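Local coordinates for protein cytochrome P450 268A2 Cyp268A2 (Mycobacterium marinum, PDB 6BLD) that belongs to the cytochrome P450 family of mostly helical haem proteins and binds haem and (3E,5E)-6,10-dimethylundeca-3,5,9-trien-2-one, at residues A[28-31]-A[36-39]; A[115-120]-A[229-234]; A[218-223]-A[234-239]; A[304-309]-A[338-343]. All coordinates share one frame; numbering follows the deposited sequence.

Contact 1. Residues A[28-31]-A[36-39]; sequences QRES and LRAE
Glu30 and Arg37 meet as two flat charged groups lying almost in one plane, and their pairing illustrates how a helix can staple two of its own turns. The carboxylate and guanidinium planes differ by only 15°, although the two side chains as a whole cross at roughly a right angle. Arg37 offers its end, with both terminal nitrogens facing the acid and one bond going to each oxygen. Of the two, Arg37 NH2 to Glu30 OE2 is the shorter, at 2.6 Å and nearly straight, and it uses the syn lone pair of that oxygen. Arg37 NH1 reaches Glu30 OE1 at 3.2 Å, also on the syn side but tilted somewhat out of the carboxylate plane. Two bonds of this kind fix the rotation of both groups. Glu30 arrives by extending away from its backbone nitrogen (chi1 160°) and then bending at chi2 (64°), which brings the acid nearer to 36-39 than the direction of its CB would suggest. Arg37 CB already points toward 28-31, and the chain bends at chi3 to turn its nitrogens to the acid. Arg37 NH1 is also bonded to Ser338 OG, and Trp341 packs on Glu30, so the pair sits against helix 336-339 and the turn that carries Trp341. Sharing the charge in this way probably helps Arg37 to be tolerated in its buried position. The pattern is an intrahelical, end-on bidentate salt bridge between residues seven apart, two turns along helix 26-39, the A helix of the P450 fold.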
# COMPACT_ATOMS: atom_id res chain seq x y z
N GLN A 28 1.17 -9.76 -17.83
CA GLN A 28 0.00 -10.45 -18.36
C GLN A 28 -1.29 -9.74 -17.98
O GLN A 28 -2.20 -9.61 -18.80
CB GLN A 28 -0.02 -11.90 -17.87
CG GLN A 28 -1.33 -12.61 -18.13
CD GLN A 28 -1.17 -14.11 -18.26
OE1 GLN A 28 -0.12 -14.67 -17.95
NE2 GLN A 28 -2.22 -14.77 -18.74
N ARG A 29 -1.37 -9.27 -16.73
CA ARG A 29 -2.56 -8.53 -16.30
C ARG A 29 -2.71 -7.22 -17.07
O ARG A 29 -3.84 -6.77 -17.30
CB ARG A 29 -2.49 -8.25 -14.80
CG ARG A 29 -2.56 -9.50 -13.93
CD ARG A 29 -2.85 -9.15 -12.48
NE ARG A 29 -1.72 -8.48 -11.84
CZ ARG A 29 -0.77 -9.12 -11.15
NH1 ARG A 29 -0.82 -10.44 -11.02
NH2 ARG A 29 0.23 -8.44 -10.60
N GLU A 30 -1.59 -6.62 -17.49
CA GLU A 30 -1.66 -5.35 -18.21
C GLU A 30 -2.32 -5.53 -19.58
O GLU A 30 -3.03 -4.64 -20.05
CB GLU A 30 -0.26 -4.75 -18.35
CG GLU A 30 -0.11 -3.71 -19.46
CD GLU A 30 -0.95 -2.46 -19.24
OE1 GLU A 30 -1.43 -2.25 -18.10
OE2 GLU A 30 -1.12 -1.69 -20.20
N SER A 31 -2.09 -6.68 -20.23
CA SER A 31 -2.76 -6.94 -21.50
C SER A 31 -4.27 -7.00 -21.33
O SER A 31 -5.01 -6.63 -22.25
CB SER A 31 -2.24 -8.24 -22.11
OG SER A 31 -2.13 -9.26 -21.13
N LEU A 36 -9.32 -3.31 -21.75
CA LEU A 36 -10.40 -2.64 -21.04
C LEU A 36 -10.26 -1.13 -21.14
O LEU A 36 -11.21 -0.42 -21.49
CB LEU A 36 -10.43 -3.09 -19.58
CG LEU A 36 -10.85 -4.54 -19.34
CD1 LEU A 36 -10.76 -4.88 -17.86
CD2 LEU A 36 -12.26 -4.78 -19.86
N ARG A 37 -9.06 -0.60 -20.84
CA ARG A 37 -8.83 0.83 -20.95
C ARG A 37 -9.19 1.35 -22.33
O ARG A 37 -9.67 2.49 -22.46
CB ARG A 37 -7.37 1.16 -20.64
CG ARG A 37 -7.03 1.22 -19.16
CD ARG A 37 -5.69 1.91 -18.92
NE ARG A 37 -4.67 1.49 -19.88
CZ ARG A 37 -3.82 0.49 -19.68
NH1 ARG A 37 -3.86 -0.21 -18.55
NH2 ARG A 37 -2.93 0.18 -20.62
N ALA A 38 -8.99 0.54 -23.37
CA ALA A 38 -9.24 1.01 -24.73
C ALA A 38 -10.70 0.87 -25.12
O ALA A 38 -11.29 1.79 -25.69
CB ALA A 38 -8.34 0.26 -25.71
N GLU A 39 -11.31 -0.28 -24.83
CA GLU A 39 -12.65 -0.59 -25.32
C GLU A 39 -13.75 -0.37 -24.29
O GLU A 39 -14.76 0.28 -24.59
CB GLU A 39 -12.70 -2.04 -25.83
CG GLU A 39 -11.50 -2.47 -26.68
CD GLU A 39 -11.38 -1.71 -27.99
OE1 GLU A 39 -12.31 -0.97 -28.36
OE2 GLU A 39 -10.33 -1.86 -28.66

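Contact 2. Residues A[115-120]-A[229-234]; sequences KLVSAA and DDLFSA
Leu116 touches 229-234 through its backbone: its carbonyl oxygen lies 4.0 Å from the methyl CB of Ala234, a van der Waals approach. The Leu116 side chain turns to other company, packing on Ala238, Val240 and Leu245. Val117 comes next and carries the larger share of the hydrophobic contact. Its CG1, set opposite the carbonyl carbon (chi1 -54°), meets Leu231 CD2 at 3.7 Å, and the same leucine methyl also lies 3.8 Å from Val117 CB. The two side chains pass each other at a slant. What is being joined here is the C-terminal part of the C helix, 109-117, with the chain following it, and the start of the short H helix, 231-237, of the P450 fold. The C helix also contributes His110 and Arg114 to hydrogen bonds with the haem, and the side chain of Val117 itself comes within about 6 Å of that cofactor. Phe253 of the long helix 247-278, which crosses the P450 core, touches both Val117 and Leu231 and so adds to the apolar cluster. Three residues further along, Ala120 presents its CB to the other branch of Leu231, with Ala120 CB and Leu231 CD1 3.9 Å apart. The first torsion of Leu231 carries CG away from the backbone nitrogen (chi1 -160°) toward 115-120, where its two methyls part, one to Val117 and one to Ala120. Just ahead of this leucine, Asp230 is the N-cap of helix 231-237: its OD1 accepts from Ser233 N at 2.8 Å, the donor standing above the carboxylate plane.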
# COMPACT_ATOMS: atom_id res chain seq x y z
N LYS A 115 -7.70 13.30 11.99
CA LYS A 115 -7.16 14.52 12.59
C LYS A 115 -6.31 14.21 13.82
O LYS A 115 -5.39 14.97 14.15
CB LYS A 115 -8.30 15.47 12.95
CG LYS A 115 -7.86 16.78 13.58
CD LYS A 115 -6.94 17.56 12.66
CE LYS A 115 -6.46 18.85 13.31
NZ LYS A 115 -5.52 19.60 12.44
N LEU A 116 -6.60 13.10 14.51
CA LEU A 116 -5.89 12.79 15.75
C LEU A 116 -4.43 12.44 15.51
O LEU A 116 -3.59 12.61 16.41
CB LEU A 116 -6.59 11.64 16.48
CG LEU A 116 -8.07 11.85 16.78
CD1 LEU A 116 -8.72 10.53 17.17
CD2 LEU A 116 -8.26 12.89 17.88
N VAL A 117 -4.09 11.95 14.32
CA VAL A 117 -2.74 11.49 14.02
C VAL A 117 -2.12 12.22 12.84
O VAL A 117 -0.95 11.97 12.52
CB VAL A 117 -2.71 9.97 13.77
CG1 VAL A 117 -3.32 9.23 14.95
CG2 VAL A 117 -3.43 9.62 12.48
N SER A 118 -2.85 13.13 12.19
CA SER A 118 -2.36 13.74 10.95
C SER A 118 -1.21 14.71 11.18
O SER A 118 -0.48 15.02 10.23
CB SER A 118 -3.50 14.45 10.23
OG SER A 118 -3.96 15.57 10.97
N ALA A 119 -1.02 15.19 12.41
CA ALA A 119 0.01 16.20 12.65
C ALA A 119 1.42 15.64 12.47
O ALA A 119 2.32 16.37 12.07
CB ALA A 119 -0.15 16.78 14.06
N ALA A 120 1.62 14.35 12.75
CA ALA A 120 2.94 13.75 12.67
C ALA A 120 3.40 13.45 11.25
O ALA A 120 4.53 13.00 11.06
CB ALA A 120 2.98 12.47 13.50
N ASP A 229 5.21 12.47 23.19
CA ASP A 229 5.00 13.34 22.04
C ASP A 229 4.76 12.56 20.76
O ASP A 229 4.69 13.17 19.68
CB ASP A 229 6.21 14.27 21.85
CG ASP A 229 6.10 15.54 22.66
OD1 ASP A 229 4.96 15.99 22.91
OD2 ASP A 229 7.15 16.10 23.04
N ASP A 230 4.61 11.25 20.84
CA ASP A 230 4.57 10.40 19.66
C ASP A 230 3.17 10.33 19.07
O ASP A 230 2.23 10.98 19.53
CB ASP A 230 5.08 9.00 20.01
CG ASP A 230 4.14 8.25 20.92
OD1 ASP A 230 3.15 7.68 20.41
OD2 ASP A 230 4.37 8.26 22.14
N LEU A 231 3.03 9.49 18.04
CA LEU A 231 1.77 9.37 17.33
C LEU A 231 0.73 8.62 18.15
O LEU A 231 -0.43 9.03 18.22
CB LEU A 231 2.02 8.65 16.00
CG LEU A 231 0.99 8.79 14.88
CD1 LEU A 231 1.72 8.79 13.57
CD2 LEU A 231 -0.00 7.65 14.94
N PHE A 232 1.13 7.52 18.79
CA PHE A 232 0.20 6.71 19.57
C PHE A 232 -0.25 7.43 20.83
O PHE A 232 -1.39 7.27 21.27
CB PHE A 232 0.84 5.37 19.92
CG PHE A 232 -0.13 4.22 19.91
CD1 PHE A 232 -0.98 4.01 18.84
CD2 PHE A 232 -0.18 3.34 20.98
CE1 PHE A 232 -1.86 2.95 18.83
CE2 PHE A 232 -1.06 2.28 20.98
CZ PHE A 232 -1.90 2.09 19.90
N SER A 233 0.65 8.21 21.45
CA SER A 233 0.29 8.94 22.66
C SER A 233 -0.89 9.86 22.42
O SER A 233 -1.85 9.89 23.21
CB SER A 233 1.49 9.75 23.15
OG SER A 233 2.53 8.91 23.61
N ALA A 234 -0.84 10.64 21.34
CA ALA A 234 -1.93 11.56 21.04
C ALA A 234 -3.22 10.82 20.74
O ALA A 234 -4.31 11.31 21.06
CB ALA A 234 -1.55 12.47 19.88

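Contact 3. Residues A[218-223]-A[234-239]; sequences SLAAER and ALVNAE
Val236 points its side chain at helix 201-225 and divides its two methyls between two residues about one turn apart there. Val236 CG1 rests 3.9 Å from Ala220 CB, and Val236 CG2 lies 3.8 Å from Arg223 CB, so the valine meets one turn of the opposing helix with both branches. The small methyl of Ala220 permits the close approach, and Val250 of helix 247-278 packs on both Ala220 and Val236. Beside this apolar patch sits the one hydrogen bond between the segments: Asn237 ND2 donates to Arg223 O at 3.2 Å, nearly straight at 166°. The oxygen lies in the amide plane of Asn237, whereas the nitrogen stands well above the carbonyl plane of Arg223. That nitrogen is shared, for it also bonds Ser233 O one turn back in helix 231-237. Farther out, the Arg223 guanidinium leads away from Val236. Arg223 NH2 pairs with Glu222 OE2 at 2.8 Å, and its NE forms a salt bridge with Asp230, the N-cap of helix 231-237. The arginine thus ties the two helices together a second time. Four residues after Arg223 comes Pro227, which has no backbone N-H to give to the carbonyl of residue 223 in the usual helical manner. The chemistry implies that the asparagine amide supplies that carbonyl with a donor near the end of the G helix, linking it to the H helix.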
# COMPACT_ATOMS: atom_id res chain seq x y z
N SER A 218 -0.83 -3.17 24.85
CA SER A 218 0.28 -2.90 25.76
C SER A 218 0.79 -1.47 25.60
O SER A 218 1.10 -0.80 26.59
CB SER A 218 1.41 -3.90 25.52
OG SER A 218 1.05 -5.19 25.99
N LEU A 219 0.90 -0.99 24.35
CA LEU A 219 1.38 0.36 24.13
C LEU A 219 0.34 1.40 24.54
O LEU A 219 0.69 2.45 25.08
CB LEU A 219 1.78 0.55 22.67
CG LEU A 219 2.97 1.48 22.43
CD1 LEU A 219 4.27 0.77 22.74
CD2 LEU A 219 2.98 2.01 21.01
N ALA A 220 -0.94 1.11 24.31
CA ALA A 220 -1.99 2.04 24.72
C ALA A 220 -2.01 2.21 26.23
O ALA A 220 -2.12 3.33 26.74
CB ALA A 220 -3.35 1.55 24.21
N ALA A 221 -1.92 1.10 26.97
CA ALA A 221 -1.88 1.18 28.42
C ALA A 221 -0.61 1.89 28.90
O ALA A 221 -0.65 2.59 29.92
CB ALA A 221 -1.98 -0.22 29.03
N GLU A 222 0.50 1.72 28.19
CA GLU A 222 1.73 2.40 28.58
C GLU A 222 1.63 3.90 28.37
O GLU A 222 2.09 4.69 29.21
CB GLU A 222 2.92 1.82 27.81
CG GLU A 222 4.21 2.60 27.99
CD GLU A 222 5.15 2.48 26.81
OE1 GLU A 222 5.85 1.45 26.70
OE2 GLU A 222 5.19 3.42 25.98
N ARG A 223 1.03 4.32 27.25
CA ARG A 223 1.00 5.73 26.91
C ARG A 223 -0.10 6.48 27.65
O ARG A 223 -0.01 7.70 27.81
CB ARG A 223 0.84 5.92 25.40
CG ARG A 223 2.00 5.40 24.59
CD ARG A 223 3.27 6.20 24.87
NE ARG A 223 4.15 6.29 23.70
CZ ARG A 223 5.46 6.08 23.73
NH1 ARG A 223 6.16 6.19 22.61
NH2 ARG A 223 6.08 5.77 24.86
N ALA A 234 -0.84 10.64 21.34
CA ALA A 234 -1.93 11.56 21.04
C ALA A 234 -3.22 10.82 20.74
O ALA A 234 -4.31 11.31 21.06
CB ALA A 234 -1.55 12.47 19.88
N LEU A 235 -3.13 9.63 20.14
CA LEU A 235 -4.33 8.89 19.78
C LEU A 235 -5.02 8.33 21.02
O LEU A 235 -6.24 8.49 21.20
CB LEU A 235 -3.99 7.76 18.81
CG LEU A 235 -5.13 6.81 18.47
CD1 LEU A 235 -6.01 7.39 17.38
CD2 LEU A 235 -4.60 5.45 18.07
N VAL A 236 -4.26 7.66 21.90
CA VAL A 236 -4.86 7.01 23.07
C VAL A 236 -5.21 7.98 24.18
O VAL A 236 -5.96 7.62 25.09
CB VAL A 236 -3.92 5.92 23.63
CG1 VAL A 236 -3.45 5.01 22.51
CG2 VAL A 236 -2.73 6.55 24.35
N ASN A 237 -4.70 9.21 24.14
CA ASN A 237 -4.98 10.22 25.15
C ASN A 237 -5.97 11.28 24.67
O ASN A 237 -6.35 12.14 25.47
CB ASN A 237 -3.69 10.89 25.61
CG ASN A 237 -2.81 9.96 26.42
OD1 ASN A 237 -3.13 9.61 27.56
ND2 ASN A 237 -1.68 9.56 25.85
N ALA A 238 -6.37 11.24 23.41
CA ALA A 238 -7.27 12.25 22.87
C ALA A 238 -8.69 12.05 23.38
O ALA A 238 -9.11 10.93 23.70
CB ALA A 238 -7.26 12.23 21.35
N GLU A 239 -9.43 13.15 23.45
CA GLU A 239 -10.84 13.13 23.82
C GLU A 239 -11.67 13.30 22.55
O GLU A 239 -11.70 14.39 21.97
CB GLU A 239 -11.15 14.23 24.83
CG GLU A 239 -12.08 13.80 25.96
CD GLU A 239 -11.40 12.92 26.99
OE1 GLU A 239 -12.11 12.35 27.85
OE2 GLU A 239 -10.16 12.80 26.94

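Contact 4. Residues A[304-309]-A[338-343]; sequences WATPVM and SGNWDE. With HEM (protoporphyrin IX containing Fe), chain B.
Thr306 OG1 lies opposite its own carbonyl carbon (chi1 -48°), and Asn340 CG takes the equivalent place on its residue (chi1 -78°), which sets the hydroxyl and the amide reaching for each other from opposite directions. Asn340 ND2 donates to Thr306 OG1 at 2.9 Å, with the hydroxyl oxygen close to the amide plane. Each group has a further partner that steadies it: Thr306 OG1 is bonded to Arg303 O, and Asn340 OD1 to Val362 N, so both ends of the buried amide are used. Thr306 itself, with positive phi, marks where the chain breaks from helix 290-305. In P450 terms this is the end of the K helix, whose ExxR motif includes Arg303, meeting the turn that adjoins the short K' helix. A type I turn from Gly339 to Asp342 carries the next contributor, Trp341. Its ring rim points at the K helix: Trp341 CH2 comes within 3.7 Å of Trp304 O, which lies in the plane of the indole. The two tryptophans also meet obliquely, their six-membered rings 5.7 Å apart between centroids and their planes at 45°, while Arg303 makes a cation-pi contact with Trp341. Beyond Thr306, on the way to strand 310-315, the chain touches the haem. Pro307 CG approaches the vinyl carbon CBC of the haem at 3.4 Å, and Val308 CG2 lies 3.7 Å from the methine carbon CHD. Val308 also packs on Thr264 of helix 247-278, a residue of the pocket of (3E,5E)-6,10-dimethylundeca-3,5,9-trien-2-one.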
# COMPACT_ATOMS: atom_id res chain seq x y z
N TRP A 304 6.20 3.00 -10.76
CA TRP A 304 6.66 1.71 -11.26
C TRP A 304 6.23 0.58 -10.33
O TRP A 304 5.83 -0.49 -10.79
CB TRP A 304 8.18 1.72 -11.42
CG TRP A 304 8.71 0.54 -12.17
CD1 TRP A 304 9.24 -0.60 -11.63
CD2 TRP A 304 8.78 0.38 -13.59
NE1 TRP A 304 9.63 -1.46 -12.63
CE2 TRP A 304 9.36 -0.88 -13.84
CE3 TRP A 304 8.41 1.18 -14.68
CZ2 TRP A 304 9.57 -1.36 -15.13
CZ3 TRP A 304 8.62 0.70 -15.96
CH2 TRP A 304 9.20 -0.56 -16.18
N ALA A 305 6.31 0.80 -9.01
CA ALA A 305 5.95 -0.26 -8.07
C ALA A 305 4.44 -0.43 -7.99
O ALA A 305 3.93 -1.55 -8.13
CB ALA A 305 6.54 0.04 -6.70
N THR A 306 3.71 0.67 -7.78
CA THR A 306 2.29 0.65 -7.45
C THR A 306 2.02 -0.46 -6.45
O THR A 306 1.33 -1.44 -6.77
CB THR A 306 1.44 0.49 -8.72
OG1 THR A 306 1.90 1.40 -9.72
CG2 THR A 306 -0.02 0.78 -8.43
N PRO A 307 2.56 -0.37 -5.22
CA PRO A 307 2.42 -1.49 -4.28
C PRO A 307 0.98 -1.77 -3.89
O PRO A 307 0.64 -2.92 -3.60
CB PRO A 307 3.25 -1.03 -3.07
CG PRO A 307 3.25 0.44 -3.16
CD PRO A 307 3.26 0.78 -4.62
N VAL A 308 0.12 -0.76 -3.88
CA VAL A 308 -1.31 -0.95 -3.68
C VAL A 308 -1.95 -1.05 -5.06
O VAL A 308 -2.01 -0.06 -5.80
CB VAL A 308 -1.93 0.18 -2.86
CG1 VAL A 308 -3.39 -0.12 -2.57
CG2 VAL A 308 -1.16 0.37 -1.56
N MET A 309 -2.41 -2.24 -5.42
CA MET A 309 -3.00 -2.47 -6.73
C MET A 309 -4.48 -2.14 -6.78
O MET A 309 -4.97 -1.64 -7.80
CB MET A 309 -2.79 -3.92 -7.17
CG MET A 309 -1.34 -4.31 -7.37
SD MET A 309 -1.17 -5.97 -8.03
CE MET A 309 -1.99 -6.94 -6.76
N SER A 338 -3.41 -0.37 -13.46
CA SER A 338 -3.92 -0.01 -14.78
C SER A 338 -3.87 1.50 -14.99
O SER A 338 -3.49 1.97 -16.07
CB SER A 338 -5.34 -0.54 -14.96
OG SER A 338 -5.89 -0.10 -16.19
N GLY A 339 -4.25 2.27 -13.97
CA GLY A 339 -4.20 3.71 -14.09
C GLY A 339 -2.80 4.26 -14.26
O GLY A 339 -2.60 5.28 -14.93
N ASN A 340 -1.80 3.59 -13.67
CA ASN A 340 -0.42 4.04 -13.80
C ASN A 340 0.23 3.57 -15.10
O ASN A 340 1.34 4.02 -15.41
CB ASN A 340 0.40 3.56 -12.60
CG ASN A 340 0.16 4.40 -11.37
OD1 ASN A 340 -0.30 5.54 -11.46
ND2 ASN A 340 0.47 3.85 -10.20
N TRP A 341 -0.43 2.69 -15.86
CA TRP A 341 0.01 2.32 -17.19
C TRP A 341 -0.91 2.89 -18.27
O TRP A 341 -0.87 2.45 -19.42
CB TRP A 341 0.09 0.80 -17.32
CG TRP A 341 1.49 0.27 -17.19
CD1 TRP A 341 2.26 -0.28 -18.18
CD2 TRP A 341 2.29 0.25 -16.00
NE1 TRP A 341 3.49 -0.64 -17.67
CE2 TRP A 341 3.53 -0.33 -16.34
CE3 TRP A 341 2.08 0.66 -14.68
CZ2 TRP A 341 4.55 -0.51 -15.41
CZ3 TRP A 341 3.09 0.48 -13.76
CH2 TRP A 341 4.31 -0.10 -14.13
N ASP A 342 -1.74 3.87 -17.91
CA ASP A 342 -2.71 4.46 -18.83
C ASP A 342 -1.98 5.27 -19.90
O ASP A 342 -1.35 6.29 -19.60
CB ASP A 342 -3.68 5.34 -18.05
CG ASP A 342 -4.95 5.65 -18.83
OD1 ASP A 342 -4.96 5.41 -20.06
OD2 ASP A 342 -5.92 6.13 -18.22
N GLU A 343 -2.06 4.81 -21.15
CA GLU A 343 -1.48 5.55 -22.26
C GLU A 343 -2.16 6.90 -22.46
O GLU A 343 -1.59 7.78 -23.11
CB GLU A 343 -1.54 4.73 -23.54
CG GLU A 343 -0.89 3.36 -23.43
CD GLU A 343 0.56 3.37 -23.88
OE1 GLU A 343 1.15 4.47 -23.96
OE2 GLU A 343 1.11 2.28 -24.14
CHA HEM B . -3.80 5.50 2.53
CHB HEM B . -0.39 5.30 5.98
CHC HEM B . 3.02 4.62 2.58
CHD HEM B . -0.52 3.96 -0.70
C1A HEM B . -3.18 5.51 3.76
C2A HEM B . -3.82 5.71 5.04
C3A HEM B . -2.88 5.66 5.99
C4A HEM B . -1.60 5.42 5.35
CMA HEM B . -3.11 5.83 7.51
CAA HEM B . -5.33 5.96 5.27
CBA HEM B . -5.62 7.43 5.03
CGA HEM B . -7.11 7.68 5.06
O1A HEM B . -7.52 8.86 5.24
O2A HEM B . -7.88 6.70 4.92
C1B HEM B . 0.84 5.17 5.36
C2B HEM B . 2.12 5.26 6.01
C3B HEM B . 3.07 5.08 5.09
C4B HEM B . 2.42 4.86 3.81
CMB HEM B . 2.37 5.52 7.51
CAB HEM B . 4.58 5.11 5.45
CBB HEM B . 5.54 5.05 4.52
C1C HEM B . 2.35 4.39 1.39
C2C HEM B . 2.97 4.16 0.09
C3C HEM B . 1.98 3.97 -0.80
C4C HEM B . 0.72 4.08 -0.11
CMC HEM B . 4.50 4.13 -0.13
CAC HEM B . 2.05 3.69 -2.33
CBC HEM B . 3.17 3.81 -3.05
C1D HEM B . -1.72 4.33 -0.13
C2D HEM B . -3.01 4.34 -0.78
C3D HEM B . -3.92 4.76 0.11
C4D HEM B . -3.23 5.04 1.36
CMD HEM B . -3.27 3.93 -2.24
CAD HEM B . -5.43 4.94 -0.15
CBD HEM B . -5.66 6.24 -0.91
CGD HEM B . -7.13 6.42 -1.23
O1D HEM B . -7.47 7.43 -1.90
O2D HEM B . -7.95 5.56 -0.82
NA HEM B . -1.82 5.34 3.98
NB HEM B . 1.06 4.92 4.02
NC HEM B . 0.98 4.34 1.22
ND HEM B . -1.89 4.76 1.17
FE HEM B . -0.39 5.07 2.54

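The four contacts fall into two groups on opposite sides of the chain's centre. Contacts 1 and 4, with centres 12 Å apart, touch through Arg37 and Ser338, joining helix 26-39, near the N terminus, to helix 336-339 and the turn beside it. Contacts 2 and 3, only 10 Å apart between centres, share Ala234 and helix 231-237; their segments alternate along the sequence, and a salt bridge runs between them. Contact 1 comes first in the chain and contact 4 last. Between the groups lies the haem: contact 4 touches it directly and contact 2 approaches it, and the nearest atoms of contacts 2 and 4 are about 17 Å apart. Contacts local and distant in sequence thus gather on either side of one haem.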